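Local coordinates for penicillin-binding protein activator LpoB (Salmonella enterica subsp. enterica serovar Typhimurium, PDB 4Q6V) that probably regulates peptidoglycan synthesis, as an outer-membrane lipoprotein that interacts with penicillin-binding protein 1B and is essential for its function, at residues A96-S102 with Q114-V120; Q8-M14 with A51-N55; Y1-M7 with V108-L113; A22-V28 with G56-V61. One frame throughout, in Å; residues are numbered along the deposited sequence.

Overall arrangement
The four contacts lie in the C-terminal domain of LpoB, a mixed sheet with helices packed on it. Interaction 1 pairs two inner strands, 98-106 and 112-119; interaction 4 adds an outermost strand on the far side of strand 25-35. These two contacts, about 11 Å apart between centres, are linked by probable hydrogen bonds, Leu-100 N to Leu-27 O (2.9 Å) and Gln-97 N to Val-25 O (3.0 Å). Interaction 2 joins helices 3-15 and 41-54 on one face of this sheet: Leu-52 CD1 lies 3.7 Å from Leu-100 CD2 and 3.5 Å from Val-28 CG2. Interaction 3 uses the N-terminal end of helix 3-15; it is remotest from interaction 4, about 23 Å between centres.

Interaction 1: residues A96-S102 with Q114-V120; sequences AQYVLYS and QMQLMLV
Strands 98-102 and 114-119 run antiparallel, their axes 4.6 Å apart at closest and at 163°, in extended conformation. The register sets Tyr-98 opposite Leu-119, Leu-100 opposite Leu-117 and Ser-102 opposite Met-115 as non-hydrogen-bonded pairs; Val-99/Met-118 and Tyr-101/Gln-116 are hydrogen-bonded pairs. Tyr-101, the residue most covered, donates from N to Gln-116 O and accepts at O from Gln-116 N, both at 2.8 Å. Its m rotamer lays the ring diagonally along the neighbouring strand, so that CE2 lies 3.9 Å from CB of Met-118, a selenomethionine. Met-118, with chi angles t, t and p, brings SE to the ring edge, 5.3 Å from the centroid, a Met-aromatic contact, and its CE 4.0 Å from Val-99 CB. Backbone bonds Val-99 N to Met-118 O (2.9 Å) and Met-118 N to Val-99 O (2.7 Å) fix this pair, and helix 84-94 covers the face carrying Val-99, Tyr-101 and Met-118. At the hairpin's open end, Val-120 N donates to Gln-97 O (2.9 Å). Leu-100, Leu-117 and Tyr-98 point to the other face, with Leu-100 CB 4.1 Å from Leu-117 CD1. This is the ladder of an antiparallel beta hairpin within a mixed sheet.

Interaction 2: residues Q8-M14 with A51-N55; sequences QPLVSKM and ALANN
Two helices meet here: residues 8-14, within helix 3-15, and residues 51-54, the last turn of helix 41-54. Helical backbone bonds run from Ser-12 N to Gln-8 O and from Lys-13 N to Pro-9 O, both 3.0 Å, although the helix is kinked at Pro-9, whose nitrogen has no bond to the preceding turn. The nearest CA pairs are Gln-8 with Ala-51 at 6.4 Å and Val-11 with Leu-52 at 6.8 Å, a close approach permitted by the small Ala-51. That alanine directs its CB at the first helix, 4.1 Å from Val-11 CG2 and 3.7 Å from Gln-8 NE2; Gln-8, with chi1 and chi2 both m, bends across toward it, while its NE2 is hydrogen-bonded to Asn-4. Next comes Leu-52 (m, t), whose CD2 is shared, 3.9 Å from Val-11 CG2 and 3.7 Å from CE of Met-14, a selenomethionine reaching over with chi angles t, t and p. Val-11, in rotamer t, is the most covered residue. Asn-55, poorly ordered, then leaves helical conformation while its N still bonds Ala-51 O at 3.0 Å. On the sheet side, Leu-52 packs on Leu-26 and Val-28, and Met-14 on Leu-117: two neighbouring helices packed over one face of the sheet, as in a layered alpha/beta fold.

Interaction 3: residues Y1-M7 with V108-L113; sequences YDWNGAM and VNAPAL
This is helix-on-sheet packing in an alpha/beta domain: the first turn of helix 3-15, with the residues leading into it, covers the start of strand 112-119 and the hairpin loop before it. Asp-2 occupies the N-cap, its OD1 accepting a weak bond from Gly-5 N at 3.3 Å; Met-7 N then bonds Trp-3 O at 2.6 Å, and residues 3-7 are helical. The principal bump is Leu-113 (t, p), the residue with most surface covered, which points at the helix and enters a hollow formed by Trp-3, Ala-6 and Met-7. Its closest backbone neighbour there is Ala-6, CA to CA 7.4 Å, and the small alanine leaves space for the leucine tip. The indole of Trp-3 (chi1 m) and Met-7, a selenomethionine in an m, t, t rotamer that continues onto Val-31, form adjoining walls. Further toward the N-terminus, Tyr-1 (chi1 m) lays its ring against Pro-111, whose pyrrolidine packs against it, CE1 of Tyr-1 lying 3.7 Å from CG of Pro-111. Backbone pairing of Asp-2 with Gln-134 and of Pro-111 with Val-133 places the C-terminal tail beside both segments. Within the hollow, CD1 of Leu-113 lies 4.3 Å from Trp-3 CZ3, and its CD2 lies 4.1 Å from Ala-6 CB and 3.7 Å from Met-7 CG.

Interaction 4: residues A22-V28 with G56-V61; sequences AGSVLLV and GKFTLV
Leu-26 (t, p) forms the apolar centre: its CD2 sits over one face of the Phe-58 ring, 4.1 Å from the centroid in a CH-pi contact, and 4.0 Å from Leu-60 CD2. Leu-60 CD2 also meets Val-28 CG2 at 3.8 Å, and Leu-52 of helix 41-54 covers this face. On the other face Val-61 CG2 lies 3.9 Å from Val-25 CG1. The strands are the parallel partners of a beta-alpha-beta unit, strand 25-35, helix 41-54, strand 59-60, with Val-25 opposite Thr-59 (CA-CA 4.7 Å) and Leu-26 opposite Leu-60 (5.1 Å). Thr-59 N donates to Ser-24 O at 2.9 Å, Leu-26 N to Thr-59 O at 2.9 Å and Val-61 N to Leu-26 O at 3.2 Å. Beyond them, a water accepts from Val-28 N (2.9 Å) and donates to Val-61 O (2.8 Å). At the opposite end Gly-23 and Gly-56 both adopt positive phi, and Gly-23 N makes a weak bond to Gly-56 O at 3.1 Å.

Interaction 1: residues A96-S102 with Q114-V120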
loop_
_atom_site.group_PDB
_atom_site.type_symbol
_atom_site.label_atom_id
_atom_site.label_comp_id
_atom_site.label_asym_id
_atom_site.label_seq_id
_atom_site.Cartn_x
_atom_site.Cartn_y
_atom_site.Cartn_z
ATOM N N ALA A 96 -7.970 7.514 -7.914
ATOM C CA ALA A 96 -7.083 7.603 -6.739
ATOM C C ALA A 96 -6.068 8.705 -6.957
ATOM O O ALA A 96 -5.550 8.855 -8.083
ATOM C CB ALA A 96 -6.403 6.272 -6.534
ATOM N N GLN A 97 -5.813 9.492 -5.924
ATOM C CA GLN A 97 -4.778 10.536 -5.956
ATOM C C GLN A 97 -3.390 9.977 -5.619
ATOM O O GLN A 97 -2.364 10.477 -6.117
ATOM C CB GLN A 97 -5.176 11.650 -4.989
ATOM C CG GLN A 97 -4.246 12.872 -5.002
ATOM C CD GLN A 97 -4.711 13.984 -4.052
ATOM O OE1 GLN A 97 -5.807 13.923 -3.465
ATOM N NE2 GLN A 97 -3.896 15.013 -3.917
ATOM N N TYR A 98 -3.342 8.942 -4.781
ATOM C CA TYR A 98 -2.134 8.304 -4.355
ATOM C C TYR A 98 -2.157 6.802 -4.530
ATOM O O TYR A 98 -3.215 6.160 -4.494
ATOM C CB TYR A 98 -1.860 8.616 -2.878
ATOM C CG TYR A 98 -1.858 10.072 -2.476
ATOM C CD1 TYR A 98 -0.745 10.881 -2.691
ATOM C CD2 TYR A 98 -2.954 10.635 -1.867
ATOM C CE1 TYR A 98 -0.743 12.213 -2.305
ATOM C CE2 TYR A 98 -2.969 11.957 -1.490
ATOM C CZ TYR A 98 -1.867 12.743 -1.697
ATOM O OH TYR A 98 -1.915 14.065 -1.307
ATOM N N VAL A 99 -0.956 6.245 -4.736
ATOM C CA VAL A 99 -0.755 4.812 -4.615
ATOM C C VAL A 99 0.249 4.504 -3.529
ATOM O O VAL A 99 1.357 5.103 -3.478
ATOM C CB VAL A 99 -0.314 4.175 -5.957
ATOM C CG1 VAL A 99 0.167 2.775 -5.747
ATOM C CG2 VAL A 99 -1.445 4.161 -6.946
ATOM N N LEU A 100 -0.102 3.561 -2.664
ATOM C CA LEU A 100 0.820 3.118 -1.618
ATOM C C LEU A 100 1.384 1.731 -1.894
ATOM O O LEU A 100 0.614 0.746 -1.960
ATOM C CB LEU A 100 0.166 3.218 -0.236
ATOM C CG LEU A 100 1.051 2.823 0.950
ATOM C CD1 LEU A 100 2.233 3.729 1.095
ATOM C CD2 LEU A 100 0.207 2.914 2.210
ATOM N N TYR A 101 2.699 1.677 -2.081
ATOM C CA TYR A 101 3.372 0.403 -2.148
ATOM C C TYR A 101 3.966 0.020 -0.807
ATOM O O TYR A 101 4.469 0.896 -0.118
ATOM C CB TYR A 101 4.437 0.424 -3.222
ATOM C CG TYR A 101 4.000 0.912 -4.587
ATOM C CD1 TYR A 101 3.457 0.040 -5.525
ATOM C CD2 TYR A 101 4.225 2.239 -4.961
ATOM C CE1 TYR A 101 3.095 0.470 -6.795
ATOM C CE2 TYR A 101 3.889 2.682 -6.241
ATOM C CZ TYR A 101 3.336 1.794 -7.138
ATOM O OH TYR A 101 2.959 2.250 -8.387
ATOM N N SER A 102 3.935 -1.264 -0.470
ATOM C CA SER A 102 4.623 -1.805 0.696
ATOM C C SER A 102 5.103 -3.251 0.492
ATOM O O SER A 102 4.536 -4.030 -0.311
ATOM C CB SER A 102 3.716 -1.645 1.936
ATOM O OG SER A 102 2.550 -2.383 1.782
ATOM N N GLN A 114 8.963 -1.837 4.329
ATOM C CA GLN A 114 9.250 -0.601 3.608
ATOM C C GLN A 114 8.016 -0.170 2.849
ATOM O O GLN A 114 7.285 -1.011 2.323
ATOM C CB GLN A 114 10.451 -0.764 2.673
ATOM C CG GLN A 114 11.749 -0.939 3.453
ATOM C CD GLN A 114 12.873 -1.634 2.701
ATOM O OE1 GLN A 114 12.642 -2.310 1.697
ATOM N NE2 GLN A 114 14.102 -1.487 3.201
HETATM N N MSE A 115 7.798 1.136 2.820
HETATM C CA MSE A 115 6.574 1.671 2.185
HETATM C C MSE A 115 6.951 2.854 1.346
HETATM O O MSE A 115 7.904 3.554 1.623
HETATM C CB MSE A 115 5.559 2.088 3.250
HETATM C CG MSE A 115 4.966 0.880 3.962
HETATM SE SE MSE A 115 3.497 1.373 5.194
HETATM C CE MSE A 115 4.339 2.988 5.878
ATOM N N GLN A 116 6.217 3.074 0.259
ATOM C CA GLN A 116 6.396 4.247 -0.568
ATOM C C GLN A 116 5.066 4.798 -1.099
ATOM O O GLN A 116 4.183 4.036 -1.513
ATOM C CB GLN A 116 7.310 3.894 -1.709
ATOM C CG GLN A 116 8.381 2.878 -1.331
ATOM C CD GLN A 116 8.841 2.203 -2.566
ATOM O OE1 GLN A 116 9.511 2.856 -3.386
ATOM N NE2 GLN A 116 8.478 0.924 -2.716
ATOM N N LEU A 117 4.929 6.116 -1.073
ATOM C CA LEU A 117 3.700 6.771 -1.528
ATOM C C LEU A 117 3.891 7.525 -2.822
ATOM O O LEU A 117 4.649 8.537 -2.872
ATOM C CB LEU A 117 3.176 7.704 -0.442
ATOM C CG LEU A 117 1.825 8.340 -0.725
ATOM C CD1 LEU A 117 0.725 7.309 -0.587
ATOM C CD2 LEU A 117 1.640 9.508 0.217
HETATM N N MSE A 118 3.161 7.101 -3.854
HETATM C CA MSE A 118 3.291 7.665 -5.193
HETATM C C MSE A 118 2.153 8.602 -5.476
HETATM O O MSE A 118 0.974 8.256 -5.381
HETATM C CB MSE A 118 3.400 6.531 -6.228
HETATM C CG MSE A 118 3.383 7.077 -7.622
HETATM SE SE MSE A 118 3.846 5.716 -8.939
HETATM C CE MSE A 118 2.031 4.989 -9.116
ATOM N N LEU A 119 2.468 9.831 -5.853
ATOM C CA LEU A 119 1.476 10.758 -6.452
ATOM C C LEU A 119 1.074 10.328 -7.853
ATOM O O LEU A 119 1.930 10.245 -8.741
ATOM C CB LEU A 119 2.034 12.177 -6.485
ATOM C CG LEU A 119 1.055 13.326 -6.799
ATOM C CD1 LEU A 119 0.098 13.555 -5.622
ATOM C CD2 LEU A 119 1.836 14.608 -7.118
ATOM N N VAL A 120 -0.217 10.021 -8.040
ATOM C CA VAL A 120 -0.690 9.457 -9.294
ATOM C C VAL A 120 -0.490 10.412 -10.468
ATOM O O VAL A 120 0.076 10.061 -11.500
ATOM C CB VAL A 120 -2.184 8.993 -9.205
ATOM C CG1 VAL A 120 -2.746 8.647 -10.565
ATOM C CG2 VAL A 120 -2.288 7.797 -8.270
#

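Interaction 2: residues Q8-M14 with A51-N55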
loop_
_atom_site.group_PDB
_atom_site.type_symbol
_atom_site.label_atom_id
_atom_site.label_comp_id
_atom_site.label_asym_id
_atom_site.label_seq_id
_atom_site.Cartn_x
_atom_site.Cartn_y
_atom_site.Cartn_z
ATOM N N GLN A 8 1.887 1.545 12.395
ATOM C CA GLN A 8 1.311 2.755 12.994
ATOM C C GLN A 8 2.259 3.939 12.951
ATOM O O GLN A 8 1.872 5.048 12.570
ATOM C CB GLN A 8 0.861 2.518 14.450
ATOM C CG GLN A 8 -0.240 1.497 14.651
ATOM C CD GLN A 8 -1.541 1.888 13.996
ATOM O OE1 GLN A 8 -1.840 3.072 13.830
ATOM N NE2 GLN A 8 -2.330 0.877 13.603
ATOM N N PRO A 9 3.513 3.739 13.354
ATOM C CA PRO A 9 4.440 4.845 13.301
ATOM C C PRO A 9 4.724 5.326 11.875
ATOM O O PRO A 9 4.990 6.500 11.691
ATOM C CB PRO A 9 5.713 4.282 13.938
ATOM C CG PRO A 9 5.503 2.837 14.167
ATOM C CD PRO A 9 4.027 2.627 14.176
ATOM N N LEU A 10 4.700 4.402 10.903
ATOM C CA LEU A 10 5.036 4.736 9.506
ATOM C C LEU A 10 3.851 5.490 8.903
ATOM O O LEU A 10 4.016 6.492 8.213
ATOM C CB LEU A 10 5.312 3.478 8.722
ATOM C CG LEU A 10 6.612 2.719 8.996
ATOM C CD1 LEU A 10 6.726 1.445 8.187
ATOM C CD2 LEU A 10 7.780 3.628 8.674
ATOM N N VAL A 11 2.641 5.032 9.191
ATOM C CA VAL A 11 1.443 5.767 8.730
ATOM C C VAL A 11 1.381 7.171 9.311
ATOM O O VAL A 11 1.011 8.134 8.659
ATOM C CB VAL A 11 0.159 5.010 9.045
ATOM C CG1 VAL A 11 -1.044 5.922 8.891
ATOM C CG2 VAL A 11 0.056 3.797 8.134
ATOM N N SER A 12 1.753 7.285 10.573
ATOM C CA SER A 12 1.772 8.555 11.273
ATOM C C SER A 12 2.777 9.500 10.661
ATOM O O SER A 12 2.422 10.650 10.469
ATOM C CB SER A 12 2.103 8.303 12.761
ATOM O OG SER A 12 2.144 9.524 13.446
ATOM N N LYS A 13 3.964 9.008 10.309
ATOM C CA LYS A 13 4.982 9.788 9.656
ATOM C C LYS A 13 4.626 10.135 8.204
ATOM O O LYS A 13 5.040 11.173 7.670
ATOM C CB LYS A 13 6.290 9.041 9.605
ATOM C CG LYS A 13 6.911 8.751 10.959
ATOM C CD LYS A 13 8.038 7.709 10.924
ATOM C CE LYS A 13 9.014 7.991 9.786
ATOM N NZ LYS A 13 10.057 6.935 9.638
HETATM N N MSE A 14 3.860 9.256 7.557
HETATM C CA MSE A 14 3.434 9.530 6.171
HETATM C C MSE A 14 2.404 10.639 6.169
HETATM O O MSE A 14 2.376 11.459 5.273
HETATM C CB MSE A 14 2.826 8.284 5.558
HETATM C CG MSE A 14 2.454 8.475 4.090
HETATM SE SE MSE A 14 1.343 6.943 3.591
HETATM C CE MSE A 14 -0.371 7.612 4.233
ATOM N N ALA A 51 -5.142 0.890 9.552
ATOM C CA ALA A 51 -4.309 1.996 9.995
ATOM C C ALA A 51 -4.523 3.258 9.135
ATOM O O ALA A 51 -4.508 4.375 9.654
ATOM C CB ALA A 51 -2.830 1.639 10.009
ATOM N N LEU A 52 -4.745 3.055 7.836
ATOM C CA LEU A 52 -4.923 4.165 6.917
ATOM C C LEU A 52 -6.314 4.771 6.946
ATOM O O LEU A 52 -6.446 6.003 6.817
ATOM C CB LEU A 52 -4.607 3.690 5.511
ATOM C CG LEU A 52 -3.141 3.379 5.265
ATOM C CD1 LEU A 52 -2.978 2.550 4.013
ATOM C CD2 LEU A 52 -2.309 4.645 5.193
ATOM N N ALA A 53 -7.337 3.914 7.075
ATOM C CA ALA A 53 -8.722 4.341 7.206
ATOM C C ALA A 53 -9.019 5.035 8.526
ATOM O O ALA A 53 -9.941 5.837 8.576
ATOM C CB ALA A 53 -9.672 3.163 7.054
ATOM N N ASN A 54 -8.239 4.746 9.564
ATOM C CA ASN A 54 -8.476 5.266 10.908
ATOM C C ASN A 54 -7.656 6.518 11.155
ATOM O O ASN A 54 -8.181 7.496 11.688
ATOM C CB ASN A 54 -8.153 4.200 11.982
ATOM C CG ASN A 54 -9.113 3.011 11.946
ATOM O OD1 ASN A 54 -10.156 3.021 11.280
ATOM N ND2 ASN A 54 -8.769 1.955 12.672
ATOM N N ASN A 55 -6.375 6.475 10.791
ATOM C CA ASN A 55 -5.529 7.672 10.824
ATOM C C ASN A 55 -5.465 8.364 9.467
ATOM O O ASN A 55 -5.013 7.792 8.482
ATOM C CB ASN A 55 -4.107 7.368 11.304
ATOM C CG ASN A 55 -4.066 6.593 12.610
ATOM O OD1 ASN A 55 -3.246 5.684 12.754
ATOM N ND2 ASN A 55 -4.936 6.941 13.566
#

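Interaction 3: residues Y1-M7 with V108-L113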
loop_
_atom_site.group_PDB
_atom_site.type_symbol
_atom_site.label_atom_id
_atom_site.label_comp_id
_atom_site.label_asym_id
_atom_site.label_seq_id
_atom_site.Cartn_x
_atom_site.Cartn_y
_atom_site.Cartn_z
ATOM N N TYR A 1 3.575 -11.785 14.510
ATOM C CA TYR A 1 3.999 -10.462 13.945
ATOM C C TYR A 1 3.138 -9.361 14.513
ATOM O O TYR A 1 1.934 -9.460 14.454
ATOM C CB TYR A 1 3.833 -10.375 12.427
ATOM C CG TYR A 1 4.737 -11.246 11.600
ATOM C CD1 TYR A 1 6.107 -11.236 11.799
ATOM C CD2 TYR A 1 4.230 -12.047 10.586
ATOM C CE1 TYR A 1 6.945 -12.030 11.039
ATOM C CE2 TYR A 1 5.066 -12.832 9.818
ATOM C CZ TYR A 1 6.424 -12.832 10.057
ATOM O OH TYR A 1 7.240 -13.621 9.276
ATOM N N ASP A 2 3.785 -8.325 15.028
ATOM C CA ASP A 2 3.116 -7.101 15.444
ATOM C C ASP A 2 3.119 -6.078 14.314
ATOM O O ASP A 2 3.979 -5.190 14.288
ATOM C CB ASP A 2 3.808 -6.488 16.667
ATOM C CG ASP A 2 3.021 -5.329 17.260
ATOM O OD1 ASP A 2 1.841 -5.143 16.866
ATOM O OD2 ASP A 2 3.592 -4.618 18.120
ATOM N N TRP A 3 2.165 -6.233 13.400
ATOM C CA TRP A 3 2.065 -5.366 12.221
ATOM C C TRP A 3 1.720 -3.908 12.551
ATOM O O TRP A 3 2.384 -2.990 12.034
ATOM C CB TRP A 3 1.048 -5.946 11.264
ATOM C CG TRP A 3 1.440 -7.189 10.519
ATOM C CD1 TRP A 3 0.816 -8.394 10.619
ATOM C CD2 TRP A 3 2.467 -7.353 9.526
ATOM N NE1 TRP A 3 1.392 -9.306 9.758
ATOM C CE2 TRP A 3 2.410 -8.695 9.081
ATOM C CE3 TRP A 3 3.440 -6.514 8.983
ATOM C CZ2 TRP A 3 3.290 -9.218 8.111
ATOM C CZ3 TRP A 3 4.294 -7.019 8.000
ATOM C CH2 TRP A 3 4.229 -8.355 7.594
ATOM N N ASN A 4 0.763 -3.700 13.458
ATOM C CA ASN A 4 0.466 -2.344 13.977
ATOM C C ASN A 4 1.678 -1.619 14.541
ATOM O O ASN A 4 1.919 -0.442 14.286
ATOM C CB ASN A 4 -0.669 -2.377 15.021
ATOM C CG ASN A 4 -2.087 -2.345 14.421
ATOM O OD1 ASN A 4 -2.348 -1.725 13.387
ATOM N ND2 ASN A 4 -3.023 -2.993 15.081
ATOM N N GLY A 5 2.483 -2.323 15.330
ATOM C CA GLY A 5 3.659 -1.735 15.914
ATOM C C GLY A 5 4.598 -1.200 14.887
ATOM O O GLY A 5 5.194 -0.123 15.077
ATOM N N ALA A 6 4.715 -1.936 13.778
ATOM C CA ALA A 6 5.472 -1.484 12.627
ATOM C C ALA A 6 4.746 -0.430 11.772
ATOM O O ALA A 6 5.360 0.585 11.362
ATOM C CB ALA A 6 5.854 -2.677 11.793
HETATM N N MSE A 7 3.450 -0.654 11.557
HETATM C CA MSE A 7 2.701 0.127 10.565
HETATM C C MSE A 7 2.253 1.476 11.106
HETATM O O MSE A 7 2.263 2.470 10.395
HETATM C CB MSE A 7 1.527 -0.676 10.087
HETATM C CG MSE A 7 1.872 -1.525 8.866
HETATM SE SE MSE A 7 0.551 -2.954 8.579
HETATM C CE MSE A 7 1.366 -3.666 6.955
ATOM N N VAL A 108 12.391 -14.294 7.469
ATOM C CA VAL A 108 10.989 -14.514 7.713
ATOM C C VAL A 108 10.577 -14.171 9.161
ATOM O O VAL A 108 9.498 -13.646 9.433
ATOM C CB VAL A 108 10.589 -15.958 7.315
ATOM C CG1 VAL A 108 11.245 -16.967 8.238
ATOM C CG2 VAL A 108 9.069 -16.090 7.278
ATOM N N ASN A 109 11.471 -14.439 10.113
ATOM C CA ASN A 109 11.185 -14.184 11.529
ATOM C C ASN A 109 11.578 -12.774 12.004
ATOM O O ASN A 109 11.353 -12.417 13.166
ATOM C CB ASN A 109 11.854 -15.216 12.423
ATOM C CG ASN A 109 11.229 -16.579 12.271
ATOM O OD1 ASN A 109 10.052 -16.716 11.907
ATOM N ND2 ASN A 109 12.047 -17.617 12.490
ATOM N N ALA A 110 12.119 -11.962 11.105
ATOM C CA ALA A 110 12.548 -10.625 11.432
ATOM C C ALA A 110 12.456 -9.623 10.262
ATOM O O ALA A 110 13.416 -8.943 9.959
ATOM C CB ALA A 110 13.951 -10.691 11.989
ATOM N N PRO A 111 11.280 -9.517 9.642
ATOM C CA PRO A 111 11.123 -8.803 8.388
ATOM C C PRO A 111 11.437 -7.306 8.506
ATOM O O PRO A 111 11.286 -6.677 9.547
ATOM C CB PRO A 111 9.669 -9.004 8.061
ATOM C CG PRO A 111 9.219 -10.213 8.823
ATOM C CD PRO A 111 10.014 -10.138 10.080
ATOM N N ALA A 112 11.854 -6.722 7.405
ATOM C CA ALA A 112 11.870 -5.259 7.232
ATOM C C ALA A 112 10.705 -4.769 6.378
ATOM O O ALA A 112 10.536 -5.149 5.227
ATOM C CB ALA A 112 13.222 -4.808 6.719
ATOM N N LEU A 113 9.840 -3.940 6.962
ATOM C CA LEU A 113 8.717 -3.295 6.267
ATOM C C LEU A 113 9.196 -1.981 5.627
ATOM O O LEU A 113 9.813 -1.155 6.247
ATOM C CB LEU A 113 7.559 -3.076 7.227
ATOM C CG LEU A 113 6.246 -2.601 6.624
ATOM C CD1 LEU A 113 5.655 -3.609 5.695
ATOM C CD2 LEU A 113 5.277 -2.284 7.730
#

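Interaction 4: residues A22-V28 with G56-V61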
loop_
_atom_site.group_PDB
_atom_site.type_symbol
_atom_site.label_atom_id
_atom_site.label_comp_id
_atom_site.label_asym_id
_atom_site.label_seq_id
_atom_site.Cartn_x
_atom_site.Cartn_y
_atom_site.Cartn_z
ATOM N N ALA A 22 -4.882 14.321 3.929
ATOM C CA ALA A 22 -5.843 13.424 4.538
ATOM C C ALA A 22 -7.232 13.590 3.914
ATOM O O ALA A 22 -7.630 14.678 3.498
ATOM C CB ALA A 22 -5.898 13.636 6.058
ATOM N N GLY A 23 -7.971 12.477 3.820
ATOM C CA GLY A 23 -9.316 12.462 3.337
ATOM C C GLY A 23 -9.368 12.241 1.835
ATOM O O GLY A 23 -10.443 12.307 1.236
ATOM N N SER A 24 -8.210 12.023 1.212
ATOM C CA SER A 24 -8.138 11.823 -0.245
ATOM C C SER A 24 -8.275 10.336 -0.568
ATOM O O SER A 24 -8.386 9.492 0.332
ATOM C CB SER A 24 -6.853 12.432 -0.808
ATOM O OG SER A 24 -5.778 11.972 -0.050
ATOM N N VAL A 25 -8.362 10.030 -1.855
ATOM C CA VAL A 25 -8.621 8.674 -2.281
ATOM C C VAL A 25 -7.248 8.019 -2.456
ATOM O O VAL A 25 -6.348 8.501 -3.190
ATOM C CB VAL A 25 -9.431 8.646 -3.566
ATOM C CG1 VAL A 25 -9.733 7.205 -3.979
ATOM C CG2 VAL A 25 -10.724 9.471 -3.426
ATOM N N LEU A 26 -7.083 6.897 -1.783
ATOM C CA LEU A 26 -5.773 6.217 -1.716
ATOM C C LEU A 26 -5.962 4.793 -2.188
ATOM O O LEU A 26 -6.801 4.086 -1.680
ATOM C CB LEU A 26 -5.190 6.337 -0.324
ATOM C CG LEU A 26 -3.984 5.429 -0.047
ATOM C CD1 LEU A 26 -2.708 5.928 -0.725
ATOM C CD2 LEU A 26 -3.803 5.355 1.456
ATOM N N LEU A 27 -5.179 4.373 -3.174
ATOM C CA LEU A 27 -5.043 2.997 -3.540
ATOM C C LEU A 27 -3.940 2.266 -2.776
ATOM O O LEU A 27 -2.766 2.554 -2.920
ATOM C CB LEU A 27 -4.814 2.893 -5.058
ATOM C CG LEU A 27 -4.603 1.503 -5.636
ATOM C CD1 LEU A 27 -5.623 0.531 -5.102
ATOM C CD2 LEU A 27 -4.560 1.486 -7.162
ATOM N N VAL A 28 -4.336 1.297 -1.971
ATOM C CA VAL A 28 -3.391 0.570 -1.105
ATOM C C VAL A 28 -2.997 -0.752 -1.761
ATOM O O VAL A 28 -3.787 -1.702 -1.818
ATOM C CB VAL A 28 -4.022 0.249 0.281
ATOM C CG1 VAL A 28 -3.068 -0.581 1.138
ATOM C CG2 VAL A 28 -4.380 1.523 0.971
ATOM N N GLY A 56 -5.935 9.601 9.418
ATOM C CA GLY A 56 -5.866 10.374 8.183
ATOM C C GLY A 56 -6.990 10.124 7.194
ATOM O O GLY A 56 -6.962 10.706 6.103
ATOM N N LYS A 57 -7.958 9.271 7.561
ATOM C CA LYS A 57 -9.343 9.326 7.085
ATOM C C LYS A 57 -9.389 9.253 5.536
ATOM O O LYS A 57 -10.354 9.725 4.917
ATOM C CB LYS A 57 -10.062 10.582 7.601
ATOM C CG LYS A 57 -10.085 11.798 6.645
ATOM C CD LYS A 57 -10.738 13.089 7.182
ATOM C CE LYS A 57 -9.862 14.321 7.056
ATOM N NZ LYS A 57 -9.227 14.684 8.360
ATOM N N PHE A 58 -8.376 8.632 4.911
ATOM C CA PHE A 58 -8.422 8.360 3.486
ATOM C C PHE A 58 -9.683 7.595 3.130
ATOM O O PHE A 58 -10.170 6.816 3.931
ATOM C CB PHE A 58 -7.226 7.525 3.036
ATOM C CG PHE A 58 -5.897 8.163 3.282
ATOM C CD1 PHE A 58 -5.426 9.160 2.440
ATOM C CD2 PHE A 58 -5.123 7.762 4.374
ATOM C CE1 PHE A 58 -4.202 9.756 2.673
ATOM C CE2 PHE A 58 -3.900 8.333 4.598
ATOM C CZ PHE A 58 -3.435 9.346 3.752
ATOM N N THR A 59 -10.203 7.829 1.946
ATOM C CA THR A 59 -11.102 6.904 1.279
ATOM C C THR A 59 -10.254 5.932 0.529
ATOM O O THR A 59 -9.510 6.325 -0.362
ATOM C CB THR A 59 -11.987 7.640 0.257
ATOM O OG1 THR A 59 -12.806 8.536 0.977
ATOM C CG2 THR A 59 -12.889 6.662 -0.485
ATOM N N LEU A 60 -10.359 4.664 0.909
ATOM C CA LEU A 60 -9.654 3.577 0.265
ATOM C C LEU A 60 -10.401 3.012 -0.939
ATOM O O LEU A 60 -11.631 2.821 -0.919
ATOM C CB LEU A 60 -9.301 2.470 1.264
ATOM C CG LEU A 60 -8.552 2.853 2.536
ATOM C CD1 LEU A 60 -8.262 1.606 3.345
ATOM C CD2 LEU A 60 -7.277 3.617 2.234
ATOM N N VAL A 61 -9.647 2.736 -2.003
ATOM C CA VAL A 61 -10.214 1.982 -3.132
ATOM C C VAL A 61 -10.481 0.603 -2.604
ATOM O O VAL A 61 -9.630 0.054 -1.901
ATOM C CB VAL A 61 -9.276 1.982 -4.333
ATOM C CG1 VAL A 61 -9.924 1.316 -5.514
ATOM C CG2 VAL A 61 -8.875 3.424 -4.700
HETATM O O HOH W 1 -6.892 -0.017 -2.215
#